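Local coordinates for putative NAD-dependent epimerase/dehydratase (Bacillus halodurans, PDB 3E8X), which is of unknown function but binds NADP and is probably an epimerase or dehydratase of the short-chain dehydrogenase/reductase superfamily, at residues A72-D77 / I104-W109. Numbering follows the deposited sequence.
Sequences ANLEED and ILIDLW. With NAP (NADP nicotinamide-adenine-dinucleotide phosphate), chain B.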
loop_
_atom_site.group_PDB
_atom_site.type_symbol
_atom_site.label_atom_id
_atom_site.label_comp_id
_atom_site.label_asym_id
_atom_site.label_seq_id
_atom_site.Cartn_x
_atom_site.Cartn_y
_atom_site.Cartn_z
ATOM N N ALA A 72 -20.587 -10.609 4.669
ATOM C CA ALA A 72 -19.966 -9.299 4.599
ATOM C C ALA A 72 -18.930 -9.357 3.487
ATOM O O ALA A 72 -18.543 -10.425 3.068
ATOM C CB ALA A 72 -19.326 -8.932 5.921
ATOM N N ASN A 73 -18.512 -8.188 3.015
ATOM C CA ASN A 73 -17.671 -8.039 1.840
ATOM C C ASN A 73 -16.601 -7.001 2.220
ATOM O O ASN A 73 -16.918 -5.943 2.689
ATOM C CB ASN A 73 -18.598 -7.585 0.694
ATOM C CG ASN A 73 -17.903 -7.380 -0.631
ATOM O OD1 ASN A 73 -16.771 -6.954 -0.715
ATOM N ND2 ASN A 73 -18.644 -7.632 -1.702
ATOM N N LEU A 74 -15.341 -7.280 1.981
ATOM C CA LEU A 74 -14.260 -6.319 2.305
ATOM C C LEU A 74 -14.306 -4.992 1.500
ATOM O O LEU A 74 -13.650 -4.022 1.868
ATOM C CB LEU A 74 -12.877 -6.979 2.125
ATOM C CG LEU A 74 -12.445 -8.065 3.141
ATOM C CD1 LEU A 74 -11.168 -8.827 2.625
ATOM C CD2 LEU A 74 -12.240 -7.424 4.521
ATOM N N GLU A 75 -15.051 -4.987 0.395
ATOM C CA GLU A 75 -15.206 -3.828 -0.437
ATOM C C GLU A 75 -16.408 -2.961 -0.042
ATOM O O GLU A 75 -16.569 -1.868 -0.567
ATOM C CB GLU A 75 -15.303 -4.250 -1.900
ATOM C CG GLU A 75 -14.051 -4.979 -2.383
ATOM C CD GLU A 75 -14.028 -5.214 -3.872
ATOM O OE1 GLU A 75 -14.681 -6.172 -4.316
ATOM O OE2 GLU A 75 -13.333 -4.458 -4.595
ATOM N N GLU A 76 -17.224 -3.434 0.896
ATOM C CA GLU A 76 -18.367 -2.704 1.385
ATOM C C GLU A 76 -18.201 -2.470 2.877
ATOM O O GLU A 76 -17.130 -2.705 3.415
ATOM C CB GLU A 76 -19.632 -3.503 1.056
ATOM C CG GLU A 76 -19.828 -3.623 -0.453
ATOM C CD GLU A 76 -20.957 -4.526 -0.887
ATOM O OE1 GLU A 76 -21.556 -5.233 -0.048
ATOM O OE2 GLU A 76 -21.217 -4.523 -2.115
ATOM N N ASP A 77 -19.226 -1.976 3.551
ATOM C CA ASP A 77 -19.188 -1.820 5.006
ATOM C C ASP A 77 -19.323 -3.210 5.656
ATOM O O ASP A 77 -20.355 -3.843 5.579
ATOM C CB ASP A 77 -20.334 -0.911 5.451
ATOM C CG ASP A 77 -20.250 -0.500 6.900
ATOM O OD1 ASP A 77 -19.585 -1.181 7.711
ATOM O OD2 ASP A 77 -20.886 0.523 7.225
ATOM N N ILE A 104 -4.570 -4.988 -4.778
ATOM C CA ILE A 104 -4.621 -3.716 -4.022
ATOM C C ILE A 104 -5.827 -3.609 -3.081
ATOM O O ILE A 104 -5.704 -3.251 -1.900
ATOM C CB ILE A 104 -4.678 -2.460 -4.958
ATOM C CG1 ILE A 104 -3.457 -2.386 -5.866
ATOM C CG2 ILE A 104 -4.720 -1.149 -4.138
ATOM C CD1 ILE A 104 -3.506 -1.234 -6.957
ATOM N N LEU A 105 -7.003 -3.866 -3.632
ATOM C CA LEU A 105 -8.254 -3.620 -2.928
ATOM C C LEU A 105 -8.563 -4.676 -1.839
ATOM O O LEU A 105 -9.146 -4.313 -0.823
ATOM C CB LEU A 105 -9.408 -3.449 -3.925
ATOM C CG LEU A 105 -9.344 -2.167 -4.781
ATOM C CD1 LEU A 105 -10.519 -2.081 -5.787
ATOM C CD2 LEU A 105 -9.301 -0.891 -3.859
ATOM N N ILE A 106 -8.154 -5.948 -2.033
ATOM C CA ILE A 106 -8.412 -7.027 -1.060
ATOM C C ILE A 106 -7.187 -7.269 -0.169
ATOM O O ILE A 106 -7.217 -7.017 1.029
ATOM C CB ILE A 106 -8.880 -8.336 -1.759
ATOM C CG1 ILE A 106 -10.092 -8.043 -2.650
ATOM C CG2 ILE A 106 -9.178 -9.471 -0.744
ATOM C CD1 ILE A 106 -11.323 -7.570 -1.936
ATOM N N ASP A 107 -6.097 -7.731 -0.762
ATOM C CA ASP A 107 -4.949 -8.164 0.018
ATOM C C ASP A 107 -4.353 -7.018 0.836
ATOM O O ASP A 107 -3.812 -7.260 1.931
ATOM C CB ASP A 107 -3.856 -8.806 -0.884
ATOM C CG ASP A 107 -4.397 -9.925 -1.768
ATOM O OD1 ASP A 107 -3.847 -11.040 -1.732
ATOM O OD2 ASP A 107 -5.391 -9.701 -2.493
ATOM N N LEU A 108 -4.391 -5.792 0.299
ATOM C CA LEU A 108 -3.746 -4.660 0.961
ATOM C C LEU A 108 -4.778 -3.805 1.697
ATOM O O LEU A 108 -4.777 -3.712 2.941
ATOM C CB LEU A 108 -2.939 -3.833 -0.029
ATOM C CG LEU A 108 -2.281 -2.528 0.481
ATOM C CD1 LEU A 108 -1.518 -2.738 1.807
ATOM C CD2 LEU A 108 -1.332 -1.864 -0.557
ATOM N N TRP A 109 -5.669 -3.176 0.917
ATOM C CA TRP A 109 -6.615 -2.205 1.444
ATOM C C TRP A 109 -7.603 -2.907 2.360
ATOM O O TRP A 109 -7.876 -2.420 3.433
ATOM C CB TRP A 109 -7.282 -1.476 0.287
ATOM C CG TRP A 109 -8.261 -0.409 0.623
ATOM C CD1 TRP A 109 -9.557 -0.360 0.234
ATOM C CD2 TRP A 109 -8.015 0.803 1.349
ATOM N NE1 TRP A 109 -10.137 0.807 0.674
ATOM C CE2 TRP A 109 -9.213 1.532 1.366
ATOM C CE3 TRP A 109 -6.889 1.350 1.972
ATOM C CZ2 TRP A 109 -9.327 2.802 1.978
ATOM C CZ3 TRP A 109 -6.999 2.609 2.577
ATOM C CH2 TRP A 109 -8.227 3.308 2.582
HETATM P PA NAP B . -7.921 -18.650 -1.641
HETATM O O1A NAP B . -7.862 -17.776 -2.897
HETATM O O2A NAP B . -8.374 -20.090 -1.748
HETATM O O5B NAP B . -8.777 -17.813 -0.551
HETATM C C5B NAP B . -9.144 -16.430 -0.715
HETATM C C4B NAP B . -10.541 -16.113 -0.185
HETATM O O4B NAP B . -10.671 -14.680 -0.184
HETATM C C3B NAP B . -11.720 -16.662 -1.028
HETATM O O3B NAP B . -12.615 -17.521 -0.299
HETATM C C2B NAP B . -12.491 -15.426 -1.461
HETATM O O2B NAP B . -13.935 -15.546 -1.502
HETATM C C1B NAP B . -12.054 -14.413 -0.391
HETATM N N9A NAP B . -12.368 -13.035 -0.845
HETATM C C8A NAP B . -12.044 -12.486 -2.026
HETATM N N7A NAP B . -12.550 -11.238 -2.078
HETATM C C5A NAP B . -13.191 -11.015 -0.912
HETATM C C6A NAP B . -13.900 -9.931 -0.384
HETATM N N6A NAP B . -14.035 -8.796 -1.101
HETATM N N1A NAP B . -14.476 -10.014 0.837
HETATM C C2A NAP B . -14.353 -11.136 1.548
HETATM N N3A NAP B . -13.679 -12.203 1.073
HETATM C C4A NAP B . -13.086 -12.163 -0.150
HETATM O O3 NAP B . -6.415 -18.649 -0.997
HETATM P PN NAP B . -5.704 -19.799 -0.081
HETATM O O1N NAP B . -5.046 -20.758 -1.035
HETATM O O2N NAP B . -6.699 -20.152 1.002
HETATM O O5D NAP B . -4.418 -19.073 0.548
HETATM C C5D NAP B . -4.543 -18.186 1.653
HETATM C C4D NAP B . -3.597 -17.022 1.415
HETATM O O4D NAP B . -2.236 -17.452 1.376
HETATM C C3D NAP B . -3.862 -16.352 0.075
HETATM O O3D NAP B . -4.919 -15.393 0.236
HETATM C C2D NAP B . -2.490 -15.822 -0.352
HETATM O O2D NAP B . -2.365 -14.424 -0.200
HETATM C C1D NAP B . -1.476 -16.520 0.586
HETATM N N1N NAP B . -0.326 -17.208 -0.080
HETATM C C2N NAP B . -0.477 -17.974 -1.188
HETATM C C3N NAP B . 0.640 -18.616 -1.767
HETATM C C7N NAP B . 0.523 -19.513 -2.979
HETATM O O7N NAP B . 1.454 -20.301 -3.229
HETATM N N7N NAP B . -0.605 -19.470 -3.708
HETATM C C4N NAP B . 1.899 -18.453 -1.186
HETATM C C5N NAP B . 2.023 -17.670 -0.051
HETATM C C6N NAP B . 0.893 -17.067 0.476
HETATM P P2B NAP B . -14.779 -16.445 -2.579
HETATM O O1X NAP B . -14.872 -17.825 -1.987
HETATM O O2X NAP B . -16.138 -15.754 -2.641
HETATM O O3X NAP B . -13.924 -16.402 -3.828
HETATM O O HOH W 1 -11.393 -2.972 -0.387
#
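Asn73 OD1 takes two donors. The backbone N of Glu75 comes in at 2.8 Å from it, an Asx turn whose donor is tilted 25° from the carbonyl plane; the second donor, N6A of the NADP adenine, makes only a weak bond to OD1. With CG anti to the backbone N (chi1 -180°), the amide is carried toward the adenine while OD1 also meets the N-H of Glu75, two residues on. A type I turn runs through the same residues, closed by Glu76 N on Asn73 O. Without the amide, as with an alanine here, Glu75 N would probably lose this acceptor and N6A a weak one.

The turn brings Leu74 and Glu75 up to the helix. Leu74 CD1 meets Ile106 CG2 at 4.0 Å, the two branched chains crossing at a slant, while Leu74 CG lies 3.6 Å from N1A of the cofactor. Ile106 is folded at chi2 -64°, so that CD1 swings across to Glu75 CG, 3.8 Å away, and its CG2 also lies 4.0 Å from adenine N7A. Glu75 runs at about a right angle to both Ile106 and Leu105, its OE2 near Leu105 CD1; that carboxylate forms a salt bridge with Lys102.

Between the backbones sits a water, donating to Leu105 O at 2.7 Å and more weakly to Leu74 O, which also accepts from Lys113. Leu105 O thus has a partner where the helix widens into a pi-type turn, Trp109 N bonding to Ile104 O.

The loop after strand 68-71 and helix 100-121 together wall the adenine end of the NADP pocket, as expected of a Rossmann-fold dinucleotide-binding domain.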